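Local coordinates for protein lipase (Penicillium expansum, PDB 3G7N) that hydrolyses triacylglycerols as a secreted alkaline lipase, releasing free fatty acids, at residues I38-T43 with W103-D108; N46-Y51 with A59-G64; A78-E83 with I95-H100; A136-A141 with S156-A161. One frame throughout, in Å; residues are numbered along the deposited sequence. Where two conformers were deposited one is given.

Interactions 2 and 4 lie in the interior on the main sheet. Interaction 2 joins two strands of that sheet by a full backbone ladder, while interaction 4 sets a helix against another strand of it mainly through small side chains, with no polar bond between the segments. Interaction 1 is partly buried. It lays helix 97-120 beside strand 32-40, the sheet neighbour of strand 45-52, so it touches interaction 2 where Ile38 N lies 2.9 Å from Gly47 O. Interaction 3 is farthest out, its centre about 17 Å from that of the chain; it mixes backbone bonds with contacts of Ile80 to an imidazole and a salt-bridged guanidinium. Trp103 and Val99 on helix 97-120 pack on helix 133-148 of interaction 4.

Interaction 1: I38-T43 with W103-D108; sequences IYDLVT and WSAVHD
Ile38 and Val106 meet through methyl branches that their first torsions select. In Ile38 a chi1 of -56° sets CG1 beside the backbone N, which turns CG2 anti to that N and out to the helix; Val106 answers with CG1, anti to its own carbonyl carbon. Ile38 CG2 and Val106 CG1 are 3.4 Å apart, tighter than usual for two carbons, and the two side chains cross obliquely. Asp40 has CG anti to its backbone N (chi1 -171°), and this lays the carboxylate against the methyl of Ala105, with Asp40 CG 3.7 Å from Ala105 CB. Asp40 CB reaches Val106 CG1 at 4.1 Å. The meeting is therefore apolar on the helix side, and the carboxylate finds a donor within its own turn: Asp40 OD2 accepts a hydrogen bond from Thr43 N at 3.1 Å, the N-H coming from above the carboxylate plane. Thr43 OG1 also bonds Thr45 OG1. An alanine in place of Asp40 would probably leave Thr43 N without this acceptor and open a gap beside the Ala105 methyl. Thr109 and Ile110, farther along the helix, also touch Ile38, and Thr45 touches Val106. The OD2 bond to the backbone N three residues on is an Asx motif, here ending a strand, and the helix lying against that strand belongs to the helical layer flanking the sheet of the alpha/beta-hydrolase fold.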
loop_
_atom_site.group_PDB
_atom_site.type_symbol
_atom_site.label_atom_id
_atom_site.label_comp_id
_atom_site.label_asym_id
_atom_site.label_seq_id
_atom_site.Cartn_x
_atom_site.Cartn_y
_atom_site.Cartn_z
ATOM N N ILE A 38 -6.914 -0.936 -13.960
ATOM C CA ILE A 38 -8.023 -0.886 -13.009
ATOM C C ILE A 38 -8.546 0.554 -12.888
ATOM O O ILE A 38 -7.769 1.493 -12.724
ATOM C CB ILE A 38 -7.533 -1.331 -11.606
ATOM C CG1 ILE A 38 -6.887 -2.724 -11.657
ATOM C CG2 ILE A 38 -8.679 -1.273 -10.597
ATOM C CD1 ILE A 38 -7.833 -3.846 -12.094
ATOM N N TYR A 39 -9.851 0.738 -13.082
ATOM C CA TYR A 39 -10.417 2.089 -13.037
ATOM C C TYR A 39 -11.837 2.065 -12.462
ATOM O O TYR A 39 -12.601 1.140 -12.756
ATOM C CB TYR A 39 -10.393 2.694 -14.445
ATOM C CG TYR A 39 -10.837 4.136 -14.535
ATOM C CD1 TYR A 39 -10.364 5.093 -13.643
ATOM C CD2 TYR A 39 -11.646 4.561 -15.582
ATOM C CE1 TYR A 39 -10.810 6.405 -13.699
ATOM C CE2 TYR A 39 -12.078 5.873 -15.664
ATOM C CZ TYR A 39 -11.642 6.794 -14.732
ATOM O OH TYR A 39 -12.032 8.109 -14.849
ATOM N N ASP A 40 -12.053 2.867 -11.421
ATOM C CA ASP A 40 -13.413 3.221 -10.968
ATOM C C ASP A 40 -13.621 4.742 -10.884
ATOM O O ASP A 40 -13.000 5.427 -10.075
ATOM C CB ASP A 40 -13.722 2.571 -9.607
ATOM C CG ASP A 40 -15.187 2.719 -9.209
ATOM O OD1 ASP A 40 -16.054 2.242 -9.967
ATOM O OD2 ASP A 40 -15.460 3.450 -8.235
ATOM N N LEU A 41 -14.462 5.252 -11.782
ATOM C CA LEU A 41 -14.641 6.687 -11.999
ATOM C C LEU A 41 -15.170 7.380 -10.744
ATOM O O LEU A 41 -14.657 8.422 -10.327
ATOM C CB LEU A 41 -15.622 6.908 -13.156
ATOM C CG LEU A 41 -15.253 6.305 -14.515
ATOM C CD1 LEU A 41 -16.479 5.727 -15.215
ATOM C CD2 LEU A 41 -14.593 7.358 -15.390
ATOM N N VAL A 42 -16.199 6.787 -10.153
ATOM C CA VAL A 42 -16.963 7.415 -9.074
ATOM C C VAL A 42 -16.150 7.527 -7.793
ATOM O O VAL A 42 -16.126 8.592 -7.157
ATOM C CB VAL A 42 -18.277 6.651 -8.801
ATOM C CG1 VAL A 42 -19.232 6.834 -9.961
ATOM C CG2 VAL A 42 -18.003 5.175 -8.589
ATOM N N THR A 43 -15.345 6.495 -7.527
ATOM C CA THR A 43 -14.422 6.508 -6.400
ATOM C C THR A 43 -13.030 7.000 -6.816
ATOM O O THR A 43 -12.151 7.192 -5.968
ATOM C CB THR A 43 -14.342 5.111 -5.734
ATOM O OG1 THR A 43 -13.763 4.173 -6.650
ATOM C CG2 THR A 43 -15.734 4.614 -5.354
ATOM N N TRP A 103 -11.955 0.208 -2.539
ATOM C CA TRP A 103 -11.402 -1.143 -2.744
ATOM C C TRP A 103 -12.476 -2.115 -3.242
ATOM O O TRP A 103 -12.260 -2.882 -4.177
ATOM C CB TRP A 103 -10.744 -1.693 -1.484
ATOM C CG TRP A 103 -10.171 -3.047 -1.721
ATOM C CD1 TRP A 103 -10.771 -4.253 -1.422
ATOM C CD2 TRP A 103 -9.077 -3.355 -2.595
ATOM N NE1 TRP A 103 -10.086 -5.283 -2.026
ATOM C CE2 TRP A 103 -9.014 -4.760 -2.708
ATOM C CE3 TRP A 103 -8.092 -2.577 -3.239
ATOM C CZ2 TRP A 103 -8.072 -5.401 -3.508
ATOM C CZ3 TRP A 103 -7.123 -3.217 -3.991
ATOM C CH2 TRP A 103 -7.109 -4.628 -4.099
ATOM N N SER A 104 -13.652 -2.093 -2.613
ATOM C CA SER A 104 -14.698 -3.042 -2.961
ATOM C C SER A 104 -15.169 -2.853 -4.393
ATOM O O SER A 104 -15.552 -3.821 -5.048
ATOM C CB SER A 104 -15.868 -2.915 -1.980
ATOM O OG SER A 104 -16.564 -1.703 -2.182
ATOM N N ALA A 105 -15.027 -1.645 -4.914
ATOM C CA ALA A 105 -15.383 -1.363 -6.308
ATOM C C ALA A 105 -14.494 -2.124 -7.292
ATOM O O ALA A 105 -14.950 -2.469 -8.383
ATOM C CB ALA A 105 -15.346 0.127 -6.597
ATOM N N VAL A 106 -13.221 -2.322 -6.936
ATOM C CA VAL A 106 -12.237 -2.909 -7.854
ATOM C C VAL A 106 -11.808 -4.304 -7.451
ATOM O O VAL A 106 -11.122 -4.983 -8.224
ATOM C CB VAL A 106 -10.987 -2.009 -8.017
ATOM C CG1 VAL A 106 -11.362 -0.661 -8.648
ATOM C CG2 VAL A 106 -10.272 -1.802 -6.675
ATOM N N HIS A 107 -12.241 -4.754 -6.276
ATOM C CA HIS A 107 -11.781 -6.004 -5.693
ATOM C C HIS A 107 -11.931 -7.178 -6.652
ATOM O O HIS A 107 -10.995 -7.946 -6.859
ATOM C CB HIS A 107 -12.555 -6.275 -4.396
ATOM C CG HIS A 107 -12.183 -7.553 -3.719
ATOM N ND1 HIS A 107 -12.947 -8.703 -3.788
ATOM C CD2 HIS A 107 -11.194 -7.814 -2.837
ATOM C CE1 HIS A 107 -12.397 -9.635 -3.029
ATOM N NE2 HIS A 107 -11.344 -9.111 -2.422
ATOM N N ASP A 108 -13.148 -7.408 -7.144
ATOM C CA ASP A 108 -13.394 -8.611 -7.941
ATOM C C ASP A 108 -12.616 -8.585 -9.262
ATOM O O ASP A 108 -12.087 -9.615 -9.681
ATOM C CB ASP A 108 -14.888 -8.811 -8.224
ATOM C CG ASP A 108 -15.665 -9.263 -7.005
ATOM O OD1 ASP A 108 -15.107 -10.009 -6.183
ATOM O OD2 ASP A 108 -16.913 -9.190 -7.074
#

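Interaction 2: N46-Y51 with A59-G64; sequences NGFVGY and AVIMRG
Phe48 and Ile61 form a hydrogen-bonded antiparallel pair, with Phe48 N to Ile61 O and Ile61 N to Phe48 O both at 2.8 Å. Gly50 and Ala59 pair the same way, and Arg63 N to Asn46 O at 2.8 Å carries the ladder past Met62. Gly47 and Met62 are a non-hydrogen-bonded pair, where a CB on the glycine would clash with Ile61 O and Met62 SD. A water extends the ladder, accepting from Asn46 N and donating to Arg63 O.

Apolar contacts flank the ladder. Ile61 CD1 sits at the edge of the Phe48 ring, 4.1 Å from CD2.

Polar side chains close one end. Asn46 and Arg63 lie side by side, the amide over one guanidinium face, offset toward its rim, with Asn46 CG 3.5 Å from Arg63 CZ and the planes 39° apart. Arg63 NE donates to Gly64 O at 2.9 Å, and NH2 makes a salt bridge to Asp44. A leucine in place of Arg63 would probably leave the Asp44 carboxylate without its charge partner.

The hairpin sits between strands 32-40 and 125-131, with Val49 and Val60 against helix 97-120 and Ile61 against helix 8-23.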
loop_
_atom_site.group_PDB
_atom_site.type_symbol
_atom_site.label_atom_id
_atom_site.label_comp_id
_atom_site.label_asym_id
_atom_site.label_seq_id
_atom_site.Cartn_x
_atom_site.Cartn_y
_atom_site.Cartn_z
ATOM N N ASN A 46 -7.819 4.015 -9.216
ATOM C CA ASN A 46 -7.040 3.666 -10.382
ATOM C C ASN A 46 -5.912 2.769 -9.934
ATOM O O ASN A 46 -5.382 2.915 -8.836
ATOM C CB ASN A 46 -6.464 4.936 -11.016
ATOM C CG ASN A 46 -7.499 5.725 -11.780
ATOM O OD1 ASN A 46 -7.620 5.585 -13.000
ATOM N ND2 ASN A 46 -8.209 6.607 -11.082
ATOM N N GLY A 47 -5.498 1.870 -10.809
ATOM C CA GLY A 47 -4.285 1.117 -10.538
ATOM C C GLY A 47 -3.979 0.202 -11.694
ATOM O O GLY A 47 -4.570 0.338 -12.768
ATOM N N PHE A 48 -3.085 -0.751 -11.444
ATOM C CA PHE A 48 -2.546 -1.623 -12.487
ATOM C C PHE A 48 -2.467 -2.998 -11.876
ATOM O O PHE A 48 -2.043 -3.144 -10.730
ATOM C CB PHE A 48 -1.068 -1.275 -12.788
ATOM C CG PHE A 48 -0.802 0.132 -13.199
ATOM C CD1 PHE A 48 -1.613 0.761 -14.133
ATOM C CD2 PHE A 48 0.427 0.716 -12.876
ATOM C CE1 PHE A 48 -1.258 1.998 -14.654
ATOM C CE2 PHE A 48 0.798 1.943 -13.413
ATOM C CZ PHE A 48 -0.059 2.590 -14.289
ATOM N N VAL A 49 -2.635 -4.012 -12.710
ATOM C CA VAL A 49 -2.222 -5.376 -12.369
ATOM C C VAL A 49 -1.308 -5.876 -13.458
ATOM O O VAL A 49 -1.456 -5.505 -14.628
ATOM C CB VAL A 49 -3.434 -6.327 -12.244
ATOM C CG1 VAL A 49 -2.969 -7.710 -11.784
ATOM C CG2 VAL A 49 -4.431 -5.755 -11.234
ATOM N N GLY A 50 -0.257 -6.585 -13.069
ATOM C CA GLY A 50 0.619 -7.175 -14.081
ATOM C C GLY A 50 1.633 -8.092 -13.438
ATOM O O GLY A 50 1.386 -8.634 -12.372
ATOM N N TYR A 51 2.715 -8.348 -14.163
ATOM C CA TYR A 51 3.710 -9.323 -13.723
ATOM C C TYR A 51 5.104 -8.791 -14.006
ATOM O O TYR A 51 5.330 -8.043 -14.955
ATOM C CB TYR A 51 3.505 -10.686 -14.409
ATOM C CG TYR A 51 3.709 -10.671 -15.886
ATOM C CD1 TYR A 51 4.957 -10.948 -16.431
ATOM C CD2 TYR A 51 2.680 -10.329 -16.752
ATOM C CE1 TYR A 51 5.166 -10.900 -17.801
ATOM C CE2 TYR A 51 2.884 -10.233 -18.120
ATOM C CZ TYR A 51 4.131 -10.524 -18.644
ATOM O OH TYR A 51 4.344 -10.432 -20.008
ATOM N N ALA A 59 1.820 -8.399 -9.582
ATOM C CA ALA A 59 1.791 -7.133 -8.835
ATOM C C ALA A 59 0.451 -6.439 -9.007
ATOM O O ALA A 59 -0.105 -6.369 -10.106
ATOM C CB ALA A 59 2.891 -6.224 -9.339
ATOM N N VAL A 60 -0.021 -5.888 -7.897
ATOM C CA VAL A 60 -1.176 -4.985 -7.854
ATOM C C VAL A 60 -0.703 -3.618 -7.371
ATOM O O VAL A 60 -0.227 -3.486 -6.230
ATOM C CB VAL A 60 -2.250 -5.515 -6.884
ATOM C CG1 VAL A 60 -3.429 -4.557 -6.820
ATOM C CG2 VAL A 60 -2.714 -6.942 -7.285
ATOM N N ILE A 61 -0.788 -2.617 -8.241
ATOM C CA ILE A 61 -0.213 -1.299 -7.952
ATOM C C ILE A 61 -1.359 -0.296 -7.946
ATOM O O ILE A 61 -2.044 -0.126 -8.959
ATOM C CB ILE A 61 0.805 -0.883 -9.019
ATOM C CG1 ILE A 61 1.888 -1.950 -9.220
ATOM C CG2 ILE A 61 1.457 0.443 -8.633
ATOM C CD1 ILE A 61 2.762 -1.711 -10.452
ATOM N N MET A 62 -1.623 0.295 -6.787
ATOM C CA MET A 62 -2.759 1.198 -6.637
ATOM C C MET A 62 -2.314 2.646 -6.640
ATOM O O MET A 62 -1.337 3.014 -5.987
ATOM C CB MET A 62 -3.496 0.909 -5.339
ATOM C CG MET A 62 -4.088 -0.524 -5.283
ATOM S SD MET A 62 -5.076 -1.010 -6.736
ATOM C CE MET A 62 -6.463 0.123 -6.591
ATOM N N ARG A 63 -3.075 3.478 -7.335
ATOM C CA ARG A 63 -2.803 4.920 -7.344
ATOM C C ARG A 63 -3.406 5.568 -6.117
ATOM O O ARG A 63 -4.547 5.255 -5.748
ATOM C CB ARG A 63 -3.336 5.563 -8.619
ATOM C CG ARG A 63 -2.795 6.975 -8.841
ATOM C CD ARG A 63 -3.549 7.667 -9.943
ATOM N NE ARG A 63 -4.873 8.050 -9.481
ATOM C CZ ARG A 63 -5.868 8.402 -10.279
ATOM N NH1 ARG A 63 -5.615 8.752 -11.537
ATOM N NH2 ARG A 63 -7.067 8.613 -9.768
ATOM N N GLY A 64 -2.748 6.618 -5.617
ATOM C CA GLY A 64 -3.386 7.569 -4.699
ATOM C C GLY A 64 -4.380 8.508 -5.394
ATOM O O GLY A 64 -4.761 8.311 -6.555
HETATM O O HOH W 1 -7.135 4.973 -6.537
#

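Interaction 3: A78-E83 with I95-H100; sequences ALITPE and IMRGVH
Ile80 and Ile95 pair in a small two-stranded antiparallel ladder whose second strand, 95-96, leads directly into helix 97-120. Ile80 N donates to Ile95 O at 2.9 Å and Ile95 N returns a bond to Ile80 O; beside them Leu79 and Met96 are the non-hydrogen-bonded pair, with Leu79 CD2 against the Met96 backbone.

Next come the side chains that reach from one segment to the other. Ile80 works with both branches. Its chi1 of 56° puts CG1 between the backbone N and the carbonyl carbon, and CD1 lies over the face of the His100 imidazole, 4.2 Å from the ring centroid, a CH-pi contact. CG2 lies over one face of the Arg97 guanidinium, 3.5 Å from NH2. Pro82 crosses Ile95 at about a right angle, its CG 3.7 Å from Ile95 CD1.

Farther out come the bonds at the start of the helix. Met96 stands at the N-cap position, and its carbonyl takes the N-H groups of Val99 and His100. Arg97 N bonds Ala78 O at 2.8 Å. Asp76 ties the two segments again, taking Arg97 NH1 in a salt bridge on one oxygen and Ala78 N on the other. Ile140 of helix 133-148 packs behind Ile95.

His100 ND1 is buried against Pro82 CB, 3.5 Å away, with no hydrogen-bond partner in the model.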
loop_
_atom_site.group_PDB
_atom_site.type_symbol
_atom_site.label_atom_id
_atom_site.label_comp_id
_atom_site.label_asym_id
_atom_site.label_seq_id
_atom_site.Cartn_x
_atom_site.Cartn_y
_atom_site.Cartn_z
ATOM N N ALA A 78 -16.294 7.024 8.596
ATOM C CA ALA A 78 -17.239 6.128 9.260
ATOM C C ALA A 78 -16.734 4.689 9.206
ATOM O O ALA A 78 -16.431 4.170 8.127
ATOM C CB ALA A 78 -18.606 6.240 8.619
ATOM N N LEU A 79 -16.684 4.025 10.355
ATOM C CA LEU A 79 -16.299 2.615 10.395
ATOM C C LEU A 79 -17.474 1.743 10.016
ATOM O O LEU A 79 -18.573 1.882 10.579
ATOM C CB LEU A 79 -15.784 2.240 11.780
ATOM C CG LEU A 79 -14.416 2.793 12.177
ATOM C CD1 LEU A 79 -14.048 2.394 13.602
ATOM C CD2 LEU A 79 -13.322 2.326 11.196
ATOM N N ILE A 80 -17.226 0.797 9.118
ATOM C CA ILE A 80 -18.255 -0.128 8.667
ATOM C C ILE A 80 -17.769 -1.567 8.714
ATOM O O ILE A 80 -16.574 -1.840 8.900
ATOM C CB ILE A 80 -18.803 0.218 7.270
ATOM C CG1 ILE A 80 -17.674 0.276 6.235
ATOM C CG2 ILE A 80 -19.482 1.579 7.287
ATOM C CD1 ILE A 80 -17.057 -1.062 5.929
ATOM N N THR A 81 -18.724 -2.489 8.704
ATOM C CA THR A 81 -18.426 -3.905 8.575
ATOM C C THR A 81 -18.095 -4.227 7.128
ATOM O O THR A 81 -18.919 -4.023 6.238
ATOM C CB THR A 81 -19.624 -4.753 9.043
ATOM O OG1 THR A 81 -19.869 -4.476 10.426
ATOM C CG2 THR A 81 -19.321 -6.235 8.867
ATOM N N PRO A 82 -16.852 -4.656 6.869
ATOM C CA PRO A 82 -16.473 -4.874 5.476
ATOM C C PRO A 82 -16.981 -6.212 4.963
ATOM O O PRO A 82 -17.164 -7.150 5.741
ATOM C CB PRO A 82 -14.949 -4.898 5.535
ATOM C CG PRO A 82 -14.632 -5.359 6.890
ATOM C CD PRO A 82 -15.721 -4.836 7.793
ATOM N N GLU A 83 -17.094 -6.313 3.647
ATOM C CA GLU A 83 -17.494 -7.541 2.979
ATOM C C GLU A 83 -16.776 -7.593 1.631
ATOM O O GLU A 83 -16.950 -6.701 0.802
ATOM C CB GLU A 83 -19.014 -7.552 2.777
ATOM C CG GLU A 83 -19.537 -8.749 2.000
ATOM C CD GLU A 83 -20.996 -9.058 2.301
ATOM O OE1 GLU A 83 -21.749 -8.126 2.666
ATOM O OE2 GLU A 83 -21.389 -10.239 2.164
ATOM N N ILE A 95 -13.674 -1.211 9.171
ATOM C CA ILE A 95 -12.767 -0.449 8.300
ATOM C C ILE A 95 -13.503 0.811 7.878
ATOM O O ILE A 95 -14.729 0.821 7.741
ATOM C CB ILE A 95 -12.403 -1.282 7.028
ATOM C CG1 ILE A 95 -11.716 -2.597 7.419
ATOM C CG2 ILE A 95 -11.539 -0.473 6.074
ATOM C CD1 ILE A 95 -11.453 -3.531 6.220
ATOM N N MET A 96 -12.758 1.889 7.649
ATOM C CA MET A 96 -13.399 3.106 7.232
ATOM C C MET A 96 -14.019 2.974 5.842
ATOM O O MET A 96 -13.415 2.393 4.924
ATOM C CB MET A 96 -12.406 4.276 7.298
ATOM C CG MET A 96 -11.157 4.119 6.435
ATOM S SD MET A 96 -9.925 5.421 6.724
ATOM C CE MET A 96 -10.618 6.725 5.731
ATOM N N ARG A 97 -15.196 3.567 5.649
ATOM C CA ARG A 97 -15.892 3.461 4.383
ATOM C C ARG A 97 -15.065 4.078 3.259
ATOM O O ARG A 97 -15.117 3.633 2.113
ATOM C CB ARG A 97 -17.274 4.119 4.465
ATOM C CG ARG A 97 -18.085 3.933 3.198
ATOM C CD ARG A 97 -19.440 4.637 3.257
ATOM N NE ARG A 97 -20.351 4.006 4.200
ATOM C CZ ARG A 97 -20.837 4.610 5.280
ATOM N NH1 ARG A 97 -20.465 5.850 5.579
ATOM N NH2 ARG A 97 -21.709 3.982 6.056
ATOM N N GLY A 98 -14.353 5.161 3.559
ATOM C CA GLY A 98 -13.555 5.844 2.546
ATOM C C GLY A 98 -12.435 5.032 1.928
ATOM O O GLY A 98 -11.877 5.448 0.911
ATOM N N VAL A 99 -12.098 3.889 2.523
ATOM C CA VAL A 99 -11.165 2.942 1.904
ATOM C C VAL A 99 -11.874 1.666 1.464
ATOM O O VAL A 99 -11.603 1.155 0.381
ATOM C CB VAL A 99 -9.981 2.630 2.838
ATOM C CG1 VAL A 99 -9.032 1.610 2.203
ATOM C CG2 VAL A 99 -9.239 3.915 3.162
ATOM N N HIS A 100 -12.785 1.136 2.284
ATOM C CA HIS A 100 -13.545 -0.033 1.863
ATOM C C HIS A 100 -14.325 0.195 0.586
ATOM O O HIS A 100 -14.384 -0.702 -0.271
ATOM C CB HIS A 100 -14.458 -0.523 2.987
ATOM C CG HIS A 100 -15.322 -1.686 2.594
ATOM N ND1 HIS A 100 -14.880 -2.992 2.598
ATOM C CD2 HIS A 100 -16.543 -1.708 2.021
ATOM C CE1 HIS A 100 -15.849 -3.782 2.160
ATOM N NE2 HIS A 100 -16.894 -3.030 1.872
#

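Interaction 4: A136-A141 with S156-A161; sequences ALTSIA and SNALNA
Thr138 faces Ala158 across axes that approach to 7.2 Å, helix 136-141 running 157° from the direction of strand 156-159. Thr138 carries most of the side-chain contact. Its CG2, anti to the backbone N, points into the strand: it lies 3.8 Å from Asn157 O, 4.0 Å from Ser156 CB and 4.2 Å from Ala158 CB, so one methyl rests on three successive residues. The same torsion (chi1 -68°) carries OG1 beside the backbone N, and there the hydroxyl bonds Gly134 O one turn back in its own helix. Ser156 likewise shows Thr138 only its CB; its OG bonds His142 ND1.

At the other end the small residues come close. Ala161 CB sits 3.8 Å from Ala136 N, and the two CA atoms are 5.3 Å apart. Methyl and methylene carbons thus rest on one another and on backbone atoms, while both hydroxyls turn to partners outside the two segments.

The contact closes the beta-alpha-beta unit of strand 125-131, helix 133-148 and strand 154-159. Ser132, the nucleophile, sits at the tight junction between strand 125-131 and helix 133-148, the nucleophile elbow of this fold. Strands 125-131 and 179-185 border 154-159 in the sheet; Phe180 touches Ser156 and Ala158, helix 8-23 lies against Asn157 and Leu159, and helix 97-120 packs on helix 133-148 through Val99 and Trp103.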
loop_
_atom_site.group_PDB
_atom_site.type_symbol
_atom_site.label_atom_id
_atom_site.label_comp_id
_atom_site.label_asym_id
_atom_site.label_seq_id
_atom_site.Cartn_x
_atom_site.Cartn_y
_atom_site.Cartn_z
ATOM N N ALA A 136 -3.178 3.166 1.581
ATOM C CA ALA A 136 -4.321 2.714 2.377
ATOM C C ALA A 136 -5.026 1.581 1.631
ATOM O O ALA A 136 -5.433 0.569 2.239
ATOM C CB ALA A 136 -5.277 3.880 2.664
ATOM N N LEU A 137 -5.202 1.726 0.320
ATOM C CA LEU A 137 -5.788 0.655 -0.477
ATOM C C LEU A 137 -4.943 -0.614 -0.419
ATOM O O LEU A 137 -5.488 -1.718 -0.342
ATOM C CB LEU A 137 -6.010 1.095 -1.930
ATOM C CG LEU A 137 -7.097 2.164 -2.124
ATOM C CD1 LEU A 137 -6.968 2.857 -3.489
ATOM C CD2 LEU A 137 -8.479 1.554 -1.933
ATOM N N THR A 138 -3.619 -0.466 -0.452
ATOM C CA THR A 138 -2.717 -1.606 -0.380
ATOM C C THR A 138 -2.858 -2.327 0.959
ATOM O O THR A 138 -2.711 -3.568 1.019
ATOM C CB THR A 138 -1.274 -1.122 -0.583
ATOM O OG1 THR A 138 -1.122 -0.668 -1.924
ATOM C CG2 THR A 138 -0.242 -2.215 -0.336
ATOM N N SER A 139 -3.208 -1.613 2.027
ATOM C CA SER A 139 -3.391 -2.265 3.320
ATOM C C SER A 139 -4.608 -3.175 3.351
ATOM O O SER A 139 -4.617 -4.162 4.107
ATOM C CB SER A 139 -3.389 -1.245 4.472
ATOM O OG SER A 139 -4.609 -0.543 4.581
ATOM N N ILE A 140 -5.612 -2.901 2.529
ATOM C CA ILE A 140 -6.701 -3.847 2.345
ATOM C C ILE A 140 -6.383 -4.871 1.269
ATOM O O ILE A 140 -6.701 -6.059 1.445
ATOM C CB ILE A 140 -8.076 -3.141 2.134
ATOM C CG1 ILE A 140 -9.196 -4.185 1.995
ATOM C CG2 ILE A 140 -8.045 -2.133 1.006
ATOM C CD1 ILE A 140 -9.403 -5.047 3.244
ATOM N N ALA A 141 -5.711 -4.462 0.185
ATOM C CA ALA A 141 -5.262 -5.427 -0.827
ATOM C C ALA A 141 -4.460 -6.577 -0.242
ATOM O O ALA A 141 -4.620 -7.734 -0.654
ATOM C CB ALA A 141 -4.444 -4.732 -1.920
ATOM N N SER A 156 3.517 -6.858 0.668
ATOM C CA SER A 156 2.798 -5.644 0.311
ATOM C C SER A 156 3.533 -4.446 0.900
ATOM O O SER A 156 3.957 -4.484 2.077
ATOM C CB SER A 156 1.369 -5.696 0.857
ATOM O OG SER A 156 0.653 -6.819 0.312
ATOM N N ASN A 157 3.641 -3.372 0.118
ATOM C CA ASN A 157 4.334 -2.147 0.547
ATOM C C ASN A 157 3.410 -0.951 0.427
ATOM O O ASN A 157 3.141 -0.490 -0.686
ATOM C CB ASN A 157 5.578 -1.924 -0.314
ATOM C CG ASN A 157 6.622 -3.007 -0.116
ATOM O OD1 ASN A 157 7.108 -3.212 0.991
ATOM N ND2 ASN A 157 6.966 -3.709 -1.197
ATOM N N ALA A 158 2.847 -0.543 1.562
ATOM C CA ALA A 158 2.007 0.658 1.613
ATOM C C ALA A 158 2.886 1.847 1.967
ATOM O O ALA A 158 3.545 1.835 3.018
ATOM C CB ALA A 158 0.910 0.499 2.664
ATOM N N LEU A 159 2.929 2.853 1.096
ATOM C CA LEU A 159 3.787 4.012 1.322
ATOM C C LEU A 159 2.975 5.206 1.804
ATOM O O LEU A 159 1.922 5.542 1.237
ATOM C CB LEU A 159 4.532 4.382 0.043
ATOM C CG LEU A 159 5.321 3.213 -0.575
ATOM C CD1 LEU A 159 5.998 3.680 -1.860
ATOM C CD2 LEU A 159 6.353 2.622 0.386
ATOM N N ASN A 160 3.456 5.832 2.868
ATOM C CA ASN A 160 2.897 7.105 3.337
ATOM C C ASN A 160 1.393 6.997 3.626
ATOM O O ASN A 160 0.623 7.902 3.296
ATOM C CB ASN A 160 3.181 8.265 2.347
ATOM C CG ASN A 160 4.675 8.477 2.082
ATOM O OD1 ASN A 160 5.460 7.520 2.096
ATOM N ND2 ASN A 160 5.074 9.707 1.791
ATOM N N ALA A 161 0.990 5.906 4.276
ATOM C CA ALA A 161 -0.422 5.565 4.450
ATOM C C ALA A 161 -0.966 5.931 5.808
ATOM O O ALA A 161 -0.310 5.754 6.825
ATOM C CB ALA A 161 -0.651 4.090 4.199
#